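Local structure of Sensory/regulatory protein rpfC (3M6M) at residues A20-A25 and I63-M68. The protein probably acts in two-component signalling, where its receiver domain would accept a phosphoryl group passed on from a histidine kinase. Residues are numbered along the deposited sequence; the frame is centred on the assembly and turned at random.
With MG (magnesium ion), chain T.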
ATOM      1  N   ALA D  20      -3.633  40.944 -13.517  1.00 55.37           N
ATOM      2  CA  ALA D  20      -2.198  40.753 -13.708  1.00 55.27           C
ATOM      3  C   ALA D  20      -1.866  40.219 -15.101  1.00 55.18           C
ATOM      4  O   ALA D  20      -2.361  39.168 -15.511  1.00 54.48           O
ATOM      5  CB  ALA D  20      -1.628  39.838 -12.634  1.00 54.61           C
ATOM      6  N   ASP D  21      -1.030  40.966 -15.818  1.00 56.16           N
ATOM      7  CA  ASP D  21      -0.486  40.551 -17.109  1.00 56.54           C
ATOM      8  C   ASP D  21       0.830  41.282 -17.346  1.00 57.76           C
ATOM      9  O   ASP D  21       0.938  42.480 -17.067  1.00 58.61           O
ATOM     10  CB  ASP D  21      -1.470  40.846 -18.244  1.00 56.90           C
ATOM     11  CG  ASP D  21      -1.103  40.137 -19.534  1.00 57.23           C
ATOM     12  OD1 ASP D  21      -0.038  40.444 -20.114  1.00 58.15           O
ATOM     13  OD2 ASP D  21      -1.891  39.279 -19.981  1.00 57.08           O
ATOM     14  N   ASP D  22       1.822  40.561 -17.866  1.00 58.13           N
ATOM     15  CA  ASP D  22       3.164  41.120 -18.056  1.00 59.69           C
ATOM     16  C   ASP D  22       3.283  42.084 -19.243  1.00 61.23           C
ATOM     17  O   ASP D  22       4.243  42.853 -19.324  1.00 62.59           O
ATOM     18  CB  ASP D  22       4.227  40.012 -18.130  1.00 59.96           C
ATOM     19  CG  ASP D  22       3.943  38.985 -19.214  1.00 59.72           C
ATOM     20  OD1 ASP D  22       2.847  38.386 -19.208  1.00 58.95           O
ATOM     21  OD2 ASP D  22       4.830  38.762 -20.063  1.00 60.95           O
ATOM     22  N   HIS D  23       2.307  42.045 -20.150  1.00 61.24           N
ATOM     23  CA  HIS D  23       2.287  42.948 -21.301  1.00 62.96           C
ATOM     24  C   HIS D  23       1.337  44.125 -21.096  1.00 63.68           C
ATOM     25  O   HIS D  23       0.212  43.953 -20.617  1.00 62.76           O
ATOM     26  CB  HIS D  23       1.953  42.188 -22.588  1.00 62.88           C
ATOM     27  CG  HIS D  23       3.077  41.333 -23.085  1.00 63.18           C
ATOM     28  ND1 HIS D  23       3.162  39.983 -22.818  1.00 61.93           N
ATOM     29  CD2 HIS D  23       4.174  41.640 -23.819  1.00 64.51           C
ATOM     30  CE1 HIS D  23       4.258  39.495 -23.372  1.00 62.91           C
ATOM     31  NE2 HIS D  23       4.889  40.479 -23.985  1.00 64.49           N
ATOM     32  N   GLU D  24       1.807  45.316 -21.467  1.00 65.89           N
ATOM     33  CA  GLU D  24       1.068  46.568 -21.282  1.00 67.36           C
ATOM     34  C   GLU D  24      -0.265  46.596 -22.033  1.00 67.56           C
ATOM     35  O   GLU D  24      -1.285  47.005 -21.474  1.00 67.55           O
ATOM     36  CB  GLU D  24       1.937  47.764 -21.693  1.00 69.61           C
ATOM     37  CG  GLU D  24       1.333  49.135 -21.379  1.00 71.62           C
ATOM     38  CD  GLU D  24       2.239  50.289 -21.781  1.00 74.79           C
ATOM     39  OE1 GLU D  24       3.378  50.366 -21.268  1.00 75.60           O
ATOM     40  OE2 GLU D  24       1.808  51.128 -22.603  1.00 76.48           O
ATOM     41  N   ALA D  25      -0.247  46.155 -23.289  1.00 68.25           N
ATOM     42  CA  ALA D  25      -1.442  46.140 -24.133  1.00 68.96           C
ATOM     43  C   ALA D  25      -2.580  45.307 -23.532  1.00 67.74           C
ATOM     44  O   ALA D  25      -3.737  45.739 -23.536  1.00 68.27           O
ATOM     45  CB  ALA D  25      -1.098  45.653 -25.538  1.00 69.53           C
ATOM     46  N   ILE D  63      -8.115  38.465 -11.938  1.00 47.59           N
ATOM     47  CA  ILE D  63      -7.865  37.955 -13.283  1.00 46.87           C
ATOM     48  C   ILE D  63      -6.361  37.903 -13.526  1.00 45.93           C
ATOM     49  O   ILE D  63      -5.696  38.940 -13.559  1.00 46.27           O
ATOM     50  CB  ILE D  63      -8.538  38.818 -14.379  1.00 47.95           C
ATOM     51  CG1 ILE D  63     -10.025  39.032 -14.068  1.00 49.16           C
ATOM     52  CG2 ILE D  63      -8.351  38.170 -15.748  1.00 47.48           C
ATOM     53  CD1 ILE D  63     -10.716  40.053 -14.961  1.00 50.57           C
ATOM     54  N   VAL D  64      -5.835  36.691 -13.688  1.00 44.98           N
ATOM     55  CA  VAL D  64      -4.397  36.487 -13.849  1.00 44.31           C
ATOM     56  C   VAL D  64      -4.027  35.910 -15.221  1.00 44.27           C
ATOM     57  O   VAL D  64      -4.717  35.036 -15.748  1.00 44.37           O
ATOM     58  CB  VAL D  64      -3.809  35.615 -12.694  1.00 43.93           C
ATOM     59  CG1 VAL D  64      -4.231  34.148 -12.818  1.00 43.53           C
ATOM     60  CG2 VAL D  64      -2.291  35.742 -12.636  1.00 44.02           C
ATOM     61  N   ASP D  65      -2.941  36.424 -15.793  1.00 44.29           N
ATOM     62  CA  ASP D  65      -2.358  35.866 -17.007  1.00 44.43           C
ATOM     63  C   ASP D  65      -1.549  34.635 -16.624  1.00 44.20           C
ATOM     64  O   ASP D  65      -0.755  34.677 -15.678  1.00 44.15           O
ATOM     65  CB  ASP D  65      -1.466  36.906 -17.695  1.00 45.09           C
ATOM     66  CG  ASP D  65      -0.771  36.368 -18.940  1.00 45.95           C
ATOM     67  OD1 ASP D  65      -1.361  35.540 -19.668  1.00 46.57           O
ATOM     68  OD2 ASP D  65       0.376  36.792 -19.198  1.00 46.94           O
ATOM     69  N   LEU D  66      -1.755  33.540 -17.352  1.00 44.29           N
ATOM     70  CA  LEU D  66      -1.068  32.287 -17.049  1.00 44.47           C
ATOM     71  C   LEU D  66       0.442  32.390 -17.235  1.00 45.08           C
ATOM     72  O   LEU D  66       1.199  32.022 -16.339  1.00 45.13           O
ATOM     73  CB  LEU D  66      -1.637  31.123 -17.867  1.00 45.03           C
ATOM     74  CG  LEU D  66      -1.029  29.725 -17.668  1.00 45.85           C
ATOM     75  CD1 LEU D  66      -1.077  29.259 -16.209  1.00 44.83           C
ATOM     76  CD2 LEU D  66      -1.713  28.714 -18.577  1.00 46.54           C
ATOM     77  N   HIS D  67       0.875  32.894 -18.387  1.00 45.76           N
ATOM     78  CA  HIS D  67       2.303  32.935 -18.689  1.00 46.93           C
ATOM     79  C   HIS D  67       2.935  34.306 -18.485  1.00 46.86           C
ATOM     80  O   HIS D  67       2.763  35.223 -19.292  1.00 47.13           O
ATOM     81  CB  HIS D  67       2.589  32.362 -20.078  1.00 48.29           C
ATOM     82  CG  HIS D  67       2.320  30.893 -20.175  1.00 49.32           C
ATOM     83  ND1 HIS D  67       1.238  30.376 -20.855  1.00 49.80           N
ATOM     84  CD2 HIS D  67       2.979  29.831 -19.654  1.00 50.54           C
ATOM     85  CE1 HIS D  67       1.251  29.058 -20.761  1.00 50.99           C
ATOM     86  NE2 HIS D  67       2.295  28.702 -20.034  1.00 51.23           N
ATOM     87  N   MET D  68       3.654  34.422 -17.373  1.00 46.79           N
ATOM     88  CA  MET D  68       4.412  35.616 -17.019  1.00 47.31           C
ATOM     89  C   MET D  68       5.790  35.161 -16.549  1.00 48.56           C
ATOM     90  O   MET D  68       5.912  34.075 -15.984  1.00 48.59           O
ATOM     91  CB  MET D  68       3.711  36.393 -15.899  1.00 46.12           C
ATOM     92  CG  MET D  68       2.308  36.894 -16.238  1.00 45.37           C
ATOM     93  SD  MET D  68       1.476  37.750 -14.879  1.00 44.75           S
ATOM     94  CE  MET D  68       1.286  36.420 -13.694  1.00 43.57           C
TER
HETATM   95 MG    MG T 591       1.995  36.675 -20.885  1.00 53.59          MG
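A20 and D22 meet strand 61-65 and the loop after it, the first through backbone and the second through metal. A20 sits in parallel register with V64, its N bonding to I63 O (2.9 Å) and its O receiving D65 N (2.8 Å). A20 CB lies against V64 CG2 and 4.4 Å from M68 SD. Just beyond this pairing, at the C-terminal ends of the two strands, residues 20-25 and 63-68 are joined by a magnesium ion, bound by D22 OD1 at 2.5 Å, D65 OD2 at 2.3 Å and H67 O at 2.3 Å. D22 holds CG between its backbone N and carbonyl carbon (chi1 56°), which swings the carboxylate toward residues 63-68, where OD1 reaches the ion; the group is nearly coplanar with that of D65. M68 CG packs 3.4 Å from D22 OD1. The D21 carboxylate stacks on that of D65, planes 6° apart, a closeness of like charges that K119 probably eases through salt bridges to both. D21 OD1 also accepts H23 N in an Asx turn before helix 24-35. Acidic residues at and just beyond the ends of neighbouring parallel strands, a loop carbonyl completing the protein's metal ligands and a lysine beside them, make up the acidic pocket of the CheY-like receiver fold.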